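Local coordinates for protein homoprotocatechuate 2,3-dioxygenase (Brevibacterium fuscum, PDB 4Z6M) that catalyses oxygen-dependent extradiol ring cleavage of homoprotocatechuate at an iron(II) centre held by a facial triad of two histidines and one carboxylate, at residues A[35-39]-A[231-237]; A[145-149]-A[218-224]; A[225-229]-A[254-258]; A[243-249]-A[291-296]. The protein carries 1 engineered substitution. All blocks are in the same frame, centred on the assembly; numbering follows the deposited sequence. Where two conformers were deposited one is given.

In the fold
Helix 222-234 ties contacts 1, 2 and 3 together: its first turn belongs to contact 2, its middle to contact 3 and its C-terminal end to contact 1, where it meets helix 28-38 of the N-terminal glyoxalase-like module. The centres of contacts 2 and 3 are about 9 Å apart, those of contacts 1 and 3 about 11 Å apart, and both pairs touch. The centre of contact 4 is about 12 Å from that of contact 3, and the two join through neighbouring strands 244-247 and 254-259, with Tyr255 N 2.8 Å from Gly246 O. The iron site of His155, His214 and Glu267 is approached most closely by contact 4: the His248 side chain is about 5 Å from the metal, against about 7 Å for Tyr255 in contact 3.

Contact 1. Residues A[35-39]-A[231-237]; sequences YVDVL and KMGALRI
Lys231 NZ donates two hydrogen bonds to consecutive main-chain carbonyls, 2.9 Å to Asp37 O and 3.0 Å to Val38 O. The lysine side chain is all trans, fully stretched from helix 222-234 to the late turns of helix 28-38, which include a wider pi-type turn at 35-38. The closest alpha carbons are those of Val38 and Met232, 7.7 Å apart. Beneath the polar bridge, Val38 (chi1 t) meets three side chains: its CG2 lies 3.8 Å from Leu235 CD1 and 4.3 Å from Ile237 CD1, and its CG1 lies 4.3 Å from Met232 CG. A Schellman motif ends the second helix, with Arg236 at positive phi (58°) and Ile237 N bonded to Met232 O at 2.9 Å; this reversal brings Ile237 back beside Val38. Arg236 itself forms a salt bridge with Asp289 of the second subunit. The contact thus joins the two glyoxalase-like modules by one valine among apolar neighbours, and a cationic ammonium group meets the partial negative charge of carbonyls late in a helix.

Contact 2. Residues A[145-149]-A[218-224]; sequences YSAGE and STHEKHN
A type I beta turn from Ser146 to Glu149, in the loop between strands 125-129 and 152-160, packs against the chain entering helix 222-234. Within it Ser146, chi1 t, forms an ST turn: its OG accepts from Gly148 N at 2.9 Å. Glu149 (chi1 t, chi2 p) folds back so that OE1 accepts from Ser146 N at 2.8 Å, while OE2 bonds to His42. The backbones come closest at Gly148, whose CA is 4.4 Å from that of Asn224 and whose CA-H points at Asn224 O, 3.6 Å from CA.

Tyr145, chi1 t and chi2 84°, extends its hydroxyl to His220 (chi1 m), with OH 2.7 Å from His220 ND1 in a hydrogen bond; the two rings meet rim to rim, with planes at 22°. His220 NE2 is bonded in turn to Glu57. Asn224, chi1 m, spans both sides: OD1 accepts from Glu221 N at 3.0 Å ahead of the first helical turn, and ND2 donates 2.9 Å to Ala147 O. His223 takes chi1 p and stacks on His223 of the third subunit, placing the start of the helix at a subunit interface. Water bridges Tyr145 OH to Asn224 OD1 and Ala147 O to His223 ND1; a third molecule accepts from His220 N (2.9 Å), donates to Glu149 O (2.7 Å) and bonds Tyr145 OH at 2.9 Å.

Contact 3. Residues A[225-229]-A[254-258]; sequences IIQIC and FYLYI
Segment 225-229 is wholly helical and segment 254-258 wholly extended, and the two run nearly in the same direction: their N-to-C axes make 27°, with a closest approach of 9.1 Å. The backbones come nearest between the alpha carbons of Ile225 and Leu256, 6.9 Å apart. Ile225 (chi1 m, chi2 t) points at the strand and bridges two of its residues, CG2 lying 3.6 Å from Leu256 CB and CD1 3.8 Å from Phe254 CD2. Ile226, m on both chi angles, curls so that CD1 reaches Phe254 CZ at 3.8 Å; both isoleucines thereby meet the phenylalanine at its ring edge.

This is helix-on-sheet packing within a beta-alpha-beta-beta-beta module of the vicinal oxygen chelate (glyoxalase) fold, helix 222-234 covering the outer face of strand 254-259. One helical turn after Ile225, Ile228 and Cys229 pack on Leu256 (chi1 t, chi2 p): Cys229 SG lies 3.5 Å from Leu256 CD1, and Ile228 CG2 3.9 Å from Leu256 CD2, which also lies near the sulphur. At the far end Ile228 CG2 makes a looser approach of 4.5 Å to Ile258 CD1. Tyr255 turns its CA-to-CB bond away from the helix, onto the iron side of the sheet; there its ring stacks on His248 and touches the iron ligand Glu267, while its OH bonds to Asp294.

Contact 4. Residues A[243-249]-A[291-296]; sequences RGPGRHG and QRRDWW
Gln291, opening a loop without regular secondary structure, lends its carbonyl: Gly249 CA-H points to Gln291 O, with 3.4 Å between CA and O. The alpha carbons come nearest at Arg292, 4.3 Å from Gly249 CA, and Arg292 O lies 3.2 Å from Gly249 CA; a beta carbon on Gly249 would strike both carbonyls. The CA-to-CB bonds of Arg292 and Arg293 point away, though Arg293 CB still touches segment 243-249; each guanidinium salt-bridges Glu329. Arg293 O accepts from His248 ND1 at 2.9 Å and also meets the CA-H of His248, 3.3 Å from CA to O. Asp294 follows with its CA 4.7 Å from that of His248. Its OD1 lies 3.4 Å from Gly246 CA, where again only glycine fits, bonds to Tyr255 OH, and shares a water with Pro245 O, which follows a cis peptide bond. Trp295 N then donates to Arg247 O at 2.7 Å, nearly linearly. Last, Trp296 (chi1 m) sets a ring face against the Gly246-Arg247 peptide, with CZ3 3.5 Å from Gly246 CA, while its NE1 bonds to Asp230 of the second subunit. Strand 244-247, at an edge of the C-terminal sheet, is thereby covered by the loop. Since His248 NE2 also bonds to the iron ligand Glu267, the imidazole is held at both nitrogens, consistent with a fixed second-sphere position beside the metal.

Contact 1. Residues A[35-39]-A[231-237]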
# COMPACT_ATOMS: atom_id res chain seq x y z
N TYR A 35 -1.18 -24.65 2.84
CA TYR A 35 -0.96 -23.75 3.96
C TYR A 35 0.47 -23.22 4.07
O TYR A 35 0.67 -22.09 4.54
CB TYR A 35 -1.34 -24.42 5.27
CG TYR A 35 -2.85 -24.58 5.43
CD1 TYR A 35 -3.64 -23.52 5.83
CD2 TYR A 35 -3.47 -25.79 5.19
CE1 TYR A 35 -5.01 -23.65 5.96
CE2 TYR A 35 -4.84 -25.93 5.34
CZ TYR A 35 -5.61 -24.86 5.72
OH TYR A 35 -6.96 -24.94 5.86
N VAL A 36 1.44 -24.02 3.64
CA VAL A 36 2.84 -23.62 3.70
C VAL A 36 3.26 -23.01 2.38
O VAL A 36 3.73 -21.87 2.35
CB VAL A 36 3.78 -24.79 4.10
CG1 VAL A 36 5.23 -24.33 4.12
CG2 VAL A 36 3.39 -25.31 5.47
N ASP A 37 3.15 -23.74 1.28
CA ASP A 37 3.70 -23.24 0.03
C ASP A 37 2.86 -22.13 -0.57
O ASP A 37 3.41 -21.12 -1.01
CB ASP A 37 3.95 -24.35 -0.98
CG ASP A 37 4.94 -25.34 -0.47
OD1 ASP A 37 5.92 -24.91 0.17
OD2 ASP A 37 4.75 -26.52 -0.71
N VAL A 38 1.54 -22.28 -0.58
CA VAL A 38 0.70 -21.21 -1.13
C VAL A 38 0.57 -20.06 -0.15
O VAL A 38 0.89 -18.93 -0.50
CB VAL A 38 -0.68 -21.71 -1.60
CG1 VAL A 38 -1.52 -20.56 -2.13
CG2 VAL A 38 -0.52 -22.82 -2.64
N LEU A 39 0.18 -20.36 1.09
CA LEU A 39 -0.15 -19.29 2.05
C LEU A 39 1.02 -18.81 2.90
O LEU A 39 0.91 -17.77 3.53
CB LEU A 39 -1.32 -19.69 2.93
CG LEU A 39 -2.65 -19.87 2.19
CD1 LEU A 39 -3.70 -20.18 3.25
CD2 LEU A 39 -3.04 -18.64 1.38
N LYS A 231 -1.39 -14.58 -6.60
CA LYS A 231 -0.63 -15.81 -6.53
C LYS A 231 -1.48 -17.03 -6.92
O LYS A 231 -1.03 -17.90 -7.66
CB LYS A 231 -0.02 -16.00 -5.14
CG LYS A 231 0.88 -17.22 -5.04
CD LYS A 231 1.57 -17.30 -3.69
CE LYS A 231 2.57 -18.43 -3.63
NZ LYS A 231 3.23 -18.50 -2.31
N MET A 232 -2.72 -17.04 -6.45
CA MET A 232 -3.61 -18.14 -6.77
C MET A 232 -3.94 -18.12 -8.27
O MET A 232 -4.03 -19.19 -8.89
CB MET A 232 -4.85 -18.15 -5.87
CG MET A 232 -4.49 -18.46 -4.41
SD MET A 232 -5.85 -18.38 -3.27
CE MET A 232 -6.72 -19.88 -3.74
N GLY A 233 -4.07 -16.93 -8.87
CA GLY A 233 -4.19 -16.87 -10.32
C GLY A 233 -2.96 -17.46 -11.01
O GLY A 233 -3.06 -18.25 -11.97
N ALA A 234 -1.77 -17.07 -10.56
CA ALA A 234 -0.55 -17.58 -11.19
C ALA A 234 -0.40 -19.09 -11.05
O ALA A 234 0.15 -19.73 -11.95
CB ALA A 234 0.66 -16.88 -10.59
N LEU A 235 -0.85 -19.63 -9.93
CA LEU A 235 -0.84 -21.09 -9.71
C LEU A 235 -2.01 -21.78 -10.41
O LEU A 235 -2.14 -23.01 -10.30
CB LEU A 235 -0.87 -21.37 -8.21
CG LEU A 235 0.41 -20.96 -7.47
CD1 LEU A 235 0.22 -21.08 -5.96
CD2 LEU A 235 1.60 -21.79 -7.90
N ARG A 236 -2.87 -21.00 -11.09
CA ARG A 236 -4.02 -21.54 -11.81
C ARG A 236 -4.93 -22.33 -10.88
O ARG A 236 -5.47 -23.39 -11.23
CB ARG A 236 -3.57 -22.34 -13.05
CG ARG A 236 -3.15 -21.43 -14.20
CD ARG A 236 -4.33 -20.91 -14.97
NE ARG A 236 -3.98 -19.89 -15.94
CZ ARG A 236 -4.87 -19.31 -16.74
NH1 ARG A 236 -6.14 -19.72 -16.69
NH2 ARG A 236 -4.53 -18.34 -17.56
N ILE A 237 -5.14 -21.75 -9.69
CA ILE A 237 -6.07 -22.28 -8.69
C ILE A 237 -7.08 -21.20 -8.26
O ILE A 237 -7.56 -21.18 -7.13
CB ILE A 237 -5.34 -22.92 -7.46
CG1 ILE A 237 -4.40 -21.91 -6.78
CG2 ILE A 237 -4.57 -24.16 -7.87
CD1 ILE A 237 -3.77 -22.47 -5.51

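Contact 2. Residues A[145-149]-A[218-224]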
# COMPACT_ATOMS: atom_id res chain seq x y z
N TYR A 145 9.44 -12.86 5.23
CA TYR A 145 8.14 -12.24 4.96
C TYR A 145 7.72 -12.41 3.51
O TYR A 145 8.45 -12.03 2.58
CB TYR A 145 8.21 -10.77 5.31
CG TYR A 145 6.91 -9.99 5.34
CD1 TYR A 145 6.14 -10.00 6.47
CD2 TYR A 145 6.53 -9.14 4.31
CE1 TYR A 145 4.98 -9.26 6.57
CE2 TYR A 145 5.36 -8.40 4.41
CZ TYR A 145 4.60 -8.46 5.54
OH TYR A 145 3.43 -7.71 5.66
N SER A 146 6.53 -12.96 3.36
CA SER A 146 5.90 -13.16 2.07
C SER A 146 5.13 -11.91 1.62
O SER A 146 4.59 -11.16 2.44
CB SER A 146 4.88 -14.29 2.20
OG SER A 146 4.07 -14.37 1.05
N ALA A 147 4.99 -11.75 0.31
CA ALA A 147 4.13 -10.69 -0.20
C ALA A 147 2.66 -10.85 0.23
O ALA A 147 1.90 -9.88 0.22
CB ALA A 147 4.27 -10.61 -1.72
N GLY A 148 2.28 -12.08 0.60
CA GLY A 148 0.95 -12.38 1.13
C GLY A 148 0.91 -12.68 2.63
O GLY A 148 -0.03 -13.35 3.08
N GLU A 149 1.90 -12.23 3.41
CA GLU A 149 2.10 -12.75 4.77
C GLU A 149 0.89 -12.68 5.69
O GLU A 149 0.29 -11.62 5.88
CB GLU A 149 3.27 -12.05 5.45
CG GLU A 149 3.73 -12.69 6.75
CD GLU A 149 4.48 -13.99 6.54
OE1 GLU A 149 5.13 -14.17 5.50
OE2 GLU A 149 4.43 -14.82 7.46
N SER A 218 -5.16 -12.59 9.74
CA SER A 218 -4.92 -11.18 9.37
C SER A 218 -3.70 -11.02 8.48
O SER A 218 -2.77 -11.81 8.56
CB SER A 218 -4.67 -10.32 10.61
OG SER A 218 -5.73 -10.40 11.55
N THR A 219 -3.70 -9.96 7.68
CA THR A 219 -2.48 -9.42 7.08
C THR A 219 -2.25 -8.01 7.63
O THR A 219 -3.12 -7.42 8.28
CB THR A 219 -2.62 -9.29 5.55
OG1 THR A 219 -3.73 -8.43 5.25
CG2 THR A 219 -2.82 -10.66 4.89
N HIS A 220 -1.09 -7.44 7.32
CA HIS A 220 -0.81 -6.06 7.66
C HIS A 220 -1.63 -5.09 6.82
O HIS A 220 -2.22 -4.15 7.36
CB HIS A 220 0.68 -5.75 7.47
CG HIS A 220 1.56 -6.32 8.52
ND1 HIS A 220 2.72 -7.01 8.22
CD2 HIS A 220 1.46 -6.31 9.87
CE1 HIS A 220 3.29 -7.40 9.34
NE2 HIS A 220 2.55 -6.98 10.36
N GLU A 221 -1.64 -5.33 5.52
CA GLU A 221 -2.17 -4.35 4.58
C GLU A 221 -3.05 -5.00 3.53
O GLU A 221 -3.07 -6.22 3.35
CB GLU A 221 -1.03 -3.52 3.93
CG GLU A 221 -0.25 -2.72 4.99
CD GLU A 221 0.59 -1.58 4.49
OE1 GLU A 221 0.86 -1.51 3.28
OE2 GLU A 221 0.98 -0.73 5.31
N LYS A 222 -3.83 -4.16 2.87
CA LYS A 222 -4.76 -4.63 1.87
C LYS A 222 -4.01 -5.29 0.68
O LYS A 222 -4.47 -6.31 0.15
CB LYS A 222 -5.72 -3.50 1.46
CG LYS A 222 -6.58 -3.01 2.63
CD LYS A 222 -7.55 -1.89 2.28
CE LYS A 222 -6.88 -0.54 2.18
NZ LYS A 222 -6.50 0.07 3.49
N HIS A 223 -2.86 -4.76 0.31
CA HIS A 223 -2.14 -5.31 -0.83
C HIS A 223 -1.67 -6.73 -0.55
O HIS A 223 -1.48 -7.50 -1.49
CB HIS A 223 -0.96 -4.43 -1.22
CG HIS A 223 0.08 -4.30 -0.16
ND1 HIS A 223 1.06 -5.24 0.06
CD2 HIS A 223 0.30 -3.31 0.73
CE1 HIS A 223 1.84 -4.83 1.05
NE2 HIS A 223 1.38 -3.68 1.49
N ASN A 224 -1.54 -7.11 0.71
CA ASN A 224 -1.14 -8.49 1.02
C ASN A 224 -2.25 -9.46 0.64
O ASN A 224 -1.99 -10.57 0.17
CB ASN A 224 -0.77 -8.62 2.49
CG ASN A 224 0.36 -7.72 2.89
OD1 ASN A 224 0.17 -6.74 3.59
ND2 ASN A 224 1.56 -8.06 2.45
O HOH W 1 0.78 -8.98 5.72
O HOH W 2 2.52 -5.34 4.42
O HOH W 3 2.03 -7.57 -1.29

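Contact 3. Residues A[225-229]-A[254-258]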
# COMPACT_ATOMS: atom_id res chain seq x y z
N ILE A 225 -3.50 -9.04 0.84
CA ILE A 225 -4.67 -9.86 0.44
C ILE A 225 -4.78 -9.92 -1.08
O ILE A 225 -5.02 -11.00 -1.64
CB ILE A 225 -5.94 -9.33 1.11
CG1 ILE A 225 -5.84 -9.57 2.64
CG2 ILE A 225 -7.18 -9.99 0.51
CD1 ILE A 225 -6.95 -9.00 3.46
N ILE A 226 -4.58 -8.79 -1.75
CA ILE A 226 -4.55 -8.78 -3.21
C ILE A 226 -3.49 -9.76 -3.75
O ILE A 226 -3.74 -10.50 -4.71
CB ILE A 226 -4.28 -7.36 -3.75
CG1 ILE A 226 -5.36 -6.39 -3.27
CG2 ILE A 226 -4.22 -7.38 -5.27
CD1 ILE A 226 -6.77 -6.88 -3.48
N GLN A 227 -2.31 -9.80 -3.13
CA GLN A 227 -1.27 -10.72 -3.56
C GLN A 227 -1.69 -12.18 -3.47
O GLN A 227 -1.28 -12.99 -4.30
CB GLN A 227 0.03 -10.49 -2.81
CG GLN A 227 1.03 -11.62 -2.85
CD GLN A 227 1.58 -11.97 -4.24
OE1 GLN A 227 1.48 -11.21 -5.20
NE2 GLN A 227 2.26 -13.09 -4.29
N ILE A 228 -2.44 -12.53 -2.44
CA ILE A 228 -2.87 -13.93 -2.31
C ILE A 228 -3.71 -14.28 -3.55
O ILE A 228 -3.56 -15.36 -4.13
CB ILE A 228 -3.64 -14.17 -1.00
CG1 ILE A 228 -2.71 -13.96 0.19
CG2 ILE A 228 -4.25 -15.56 -0.97
CD1 ILE A 228 -3.37 -13.89 1.54
N CYS A 229 -4.63 -13.39 -3.92
CA CYS A 229 -5.41 -13.59 -5.13
C CYS A 229 -4.54 -13.72 -6.37
O CYS A 229 -4.70 -14.65 -7.17
CB CYS A 229 -6.39 -12.42 -5.33
SG CYS A 229 -7.59 -12.21 -4.03
N PHE A 254 -11.10 -5.39 5.32
CA PHE A 254 -10.84 -5.85 3.95
C PHE A 254 -10.68 -7.39 4.05
O PHE A 254 -10.11 -7.88 5.02
CB PHE A 254 -9.57 -5.16 3.42
CG PHE A 254 -9.38 -5.25 1.94
CD1 PHE A 254 -9.96 -4.35 1.11
CD2 PHE A 254 -8.57 -6.23 1.39
CE1 PHE A 254 -9.77 -4.42 -0.26
CE2 PHE A 254 -8.40 -6.32 0.03
CZ PHE A 254 -9.00 -5.40 -0.79
N TYR A 255 -11.20 -8.13 3.07
CA TYR A 255 -11.35 -9.58 3.23
C TYR A 255 -11.20 -10.35 1.94
O TYR A 255 -11.31 -9.81 0.83
CB TYR A 255 -12.73 -9.89 3.83
CG TYR A 255 -13.88 -9.74 2.86
CD1 TYR A 255 -14.24 -10.78 2.02
CD2 TYR A 255 -14.62 -8.56 2.75
CE1 TYR A 255 -15.27 -10.67 1.11
CE2 TYR A 255 -15.66 -8.44 1.85
CZ TYR A 255 -15.98 -9.49 1.02
OH TYR A 255 -17.04 -9.39 0.14
N LEU A 256 -11.02 -11.66 2.13
CA LEU A 256 -10.96 -12.64 1.06
C LEU A 256 -11.34 -13.99 1.64
O LEU A 256 -10.93 -14.28 2.76
CB LEU A 256 -9.54 -12.73 0.50
CG LEU A 256 -9.30 -13.76 -0.62
CD1 LEU A 256 -10.07 -13.40 -1.88
CD2 LEU A 256 -7.82 -13.91 -0.87
N TYR A 257 -12.12 -14.81 0.92
CA TYR A 257 -12.35 -16.19 1.34
C TYR A 257 -11.81 -17.17 0.30
O TYR A 257 -12.11 -17.05 -0.89
CB TYR A 257 -13.85 -16.48 1.54
CG TYR A 257 -14.48 -15.60 2.60
CD1 TYR A 257 -14.45 -15.92 3.95
CD2 TYR A 257 -15.09 -14.39 2.22
CE1 TYR A 257 -15.04 -15.10 4.90
CE2 TYR A 257 -15.66 -13.58 3.16
CZ TYR A 257 -15.64 -13.93 4.49
OH TYR A 257 -16.22 -13.09 5.37
N ILE A 258 -11.02 -18.13 0.76
CA ILE A 258 -10.44 -19.15 -0.07
C ILE A 258 -10.75 -20.52 0.53
O ILE A 258 -11.14 -20.63 1.70
CB ILE A 258 -8.92 -18.93 -0.27
CG1 ILE A 258 -8.18 -19.01 1.05
CG2 ILE A 258 -8.68 -17.58 -0.96
CD1 ILE A 258 -6.69 -18.76 0.97

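Contact 4. Residues A[243-249]-A[291-296]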
# COMPACT_ATOMS: atom_id res chain seq x y z
N ARG A 243 -14.74 -16.14 -2.70
CA ARG A 243 -15.49 -14.89 -2.61
C ARG A 243 -14.52 -13.79 -2.24
O ARG A 243 -13.74 -13.93 -1.29
CB ARG A 243 -16.56 -15.00 -1.53
CG ARG A 243 -17.30 -13.71 -1.23
CD ARG A 243 -18.34 -13.85 -0.13
NE ARG A 243 -18.67 -12.50 0.30
CZ ARG A 243 -18.95 -12.12 1.55
NH1 ARG A 243 -19.16 -13.02 2.49
NH2 ARG A 243 -19.07 -10.84 1.80
N GLY A 244 -14.61 -12.68 -2.95
CA GLY A 244 -13.79 -11.51 -2.66
C GLY A 244 -12.76 -11.27 -3.76
O GLY A 244 -12.85 -11.84 -4.86
N PRO A 245 -11.78 -10.41 -3.48
CA PRO A 245 -11.62 -9.65 -2.26
C PRO A 245 -12.67 -8.53 -2.14
O PRO A 245 -13.27 -8.14 -3.13
CB PRO A 245 -10.22 -9.07 -2.39
CG PRO A 245 -10.05 -8.89 -3.85
CD PRO A 245 -10.80 -10.03 -4.49
N GLY A 246 -12.92 -8.08 -0.92
CA GLY A 246 -13.86 -6.99 -0.72
C GLY A 246 -13.57 -6.21 0.53
O GLY A 246 -12.62 -6.47 1.25
N ARG A 247 -14.46 -5.26 0.78
CA ARG A 247 -14.57 -4.58 2.06
C ARG A 247 -15.85 -5.08 2.70
O ARG A 247 -16.90 -5.01 2.09
CB ARG A 247 -14.65 -3.06 1.82
CG ARG A 247 -15.01 -2.25 3.04
CD ARG A 247 -13.84 -2.08 3.97
NE ARG A 247 -12.77 -1.26 3.37
CZ ARG A 247 -11.59 -1.05 3.94
NH1 ARG A 247 -11.29 -1.60 5.12
NH2 ARG A 247 -10.70 -0.28 3.32
N HIS A 248 -15.79 -5.51 3.96
CA HIS A 248 -17.00 -5.88 4.70
C HIS A 248 -17.72 -4.61 5.15
O HIS A 248 -17.09 -3.60 5.46
CB HIS A 248 -16.64 -6.65 5.94
CG HIS A 248 -16.29 -8.08 5.74
ND1 HIS A 248 -17.08 -8.97 5.03
CD2 HIS A 248 -15.25 -8.81 6.22
CE1 HIS A 248 -16.53 -10.18 5.08
NE2 HIS A 248 -15.43 -10.10 5.81
N GLY A 249 -19.05 -4.68 5.21
CA GLY A 249 -19.81 -3.70 5.96
C GLY A 249 -19.61 -3.93 7.45
O GLY A 249 -18.93 -3.18 8.15
N GLN A 291 -25.06 -3.48 1.31
CA GLN A 291 -23.70 -3.11 1.72
C GLN A 291 -23.24 -3.75 3.03
O GLN A 291 -22.14 -3.45 3.50
CB GLN A 291 -23.53 -1.58 1.78
CG GLN A 291 -23.77 -0.90 0.45
CD GLN A 291 -23.43 0.60 0.35
OE1 GLN A 291 -23.68 1.22 -0.67
NE2 GLN A 291 -22.93 1.18 1.42
N ARG A 292 -24.04 -4.65 3.60
CA ARG A 292 -23.73 -5.15 4.94
C ARG A 292 -22.58 -6.16 4.92
O ARG A 292 -21.82 -6.21 5.87
CB ARG A 292 -24.96 -5.76 5.60
CG ARG A 292 -25.29 -7.17 5.07
CD ARG A 292 -26.73 -7.64 5.27
NE ARG A 292 -26.86 -8.99 4.72
CZ ARG A 292 -26.93 -9.23 3.42
NH1 ARG A 292 -27.00 -8.23 2.56
NH2 ARG A 292 -26.95 -10.48 2.99
N ARG A 293 -22.51 -7.01 3.88
CA ARG A 293 -21.49 -8.08 3.85
C ARG A 293 -20.33 -7.70 2.94
O ARG A 293 -19.16 -7.89 3.30
CB ARG A 293 -22.13 -9.40 3.43
CG ARG A 293 -22.93 -10.03 4.56
CD ARG A 293 -23.18 -11.51 4.36
NE ARG A 293 -23.89 -12.10 5.49
CZ ARG A 293 -23.33 -12.54 6.61
NH1 ARG A 293 -22.03 -12.42 6.83
NH2 ARG A 293 -24.08 -13.13 7.53
N ASP A 294 -20.66 -7.15 1.78
CA ASP A 294 -19.72 -6.46 0.90
C ASP A 294 -20.17 -5.02 0.78
O ASP A 294 -21.24 -4.73 0.22
CB ASP A 294 -19.60 -7.13 -0.47
CG ASP A 294 -18.46 -6.58 -1.25
OD1 ASP A 294 -17.30 -7.00 -0.97
OD2 ASP A 294 -18.68 -5.67 -2.06
N TRP A 295 -19.34 -4.12 1.29
CA TRP A 295 -19.65 -2.69 1.35
C TRP A 295 -19.81 -2.08 -0.05
O TRP A 295 -20.48 -1.06 -0.22
CB TRP A 295 -18.49 -2.02 2.08
CG TRP A 295 -18.53 -0.55 2.29
CD1 TRP A 295 -17.59 0.35 1.88
CD2 TRP A 295 -19.46 0.19 3.11
NE1 TRP A 295 -17.89 1.61 2.34
CE2 TRP A 295 -19.06 1.54 3.08
CE3 TRP A 295 -20.63 -0.15 3.80
CZ2 TRP A 295 -19.74 2.53 3.79
CZ3 TRP A 295 -21.34 0.86 4.47
CH2 TRP A 295 -20.88 2.18 4.45
N TRP A 296 -19.17 -2.70 -1.03
CA TRP A 296 -19.22 -2.26 -2.43
C TRP A 296 -20.40 -2.84 -3.18
O TRP A 296 -20.57 -2.57 -4.38
CB TRP A 296 -17.91 -2.62 -3.12
CG TRP A 296 -16.68 -2.21 -2.36
CD1 TRP A 296 -16.53 -1.16 -1.48
CD2 TRP A 296 -15.41 -2.88 -2.40
NE1 TRP A 296 -15.24 -1.12 -1.01
CE2 TRP A 296 -14.53 -2.15 -1.57
CE3 TRP A 296 -14.92 -3.97 -3.12
CZ2 TRP A 296 -13.21 -2.53 -1.40
CZ3 TRP A 296 -13.62 -4.35 -2.93
CH2 TRP A 296 -12.79 -3.65 -2.07
O HOH W 4 -16.02 -7.49 -3.35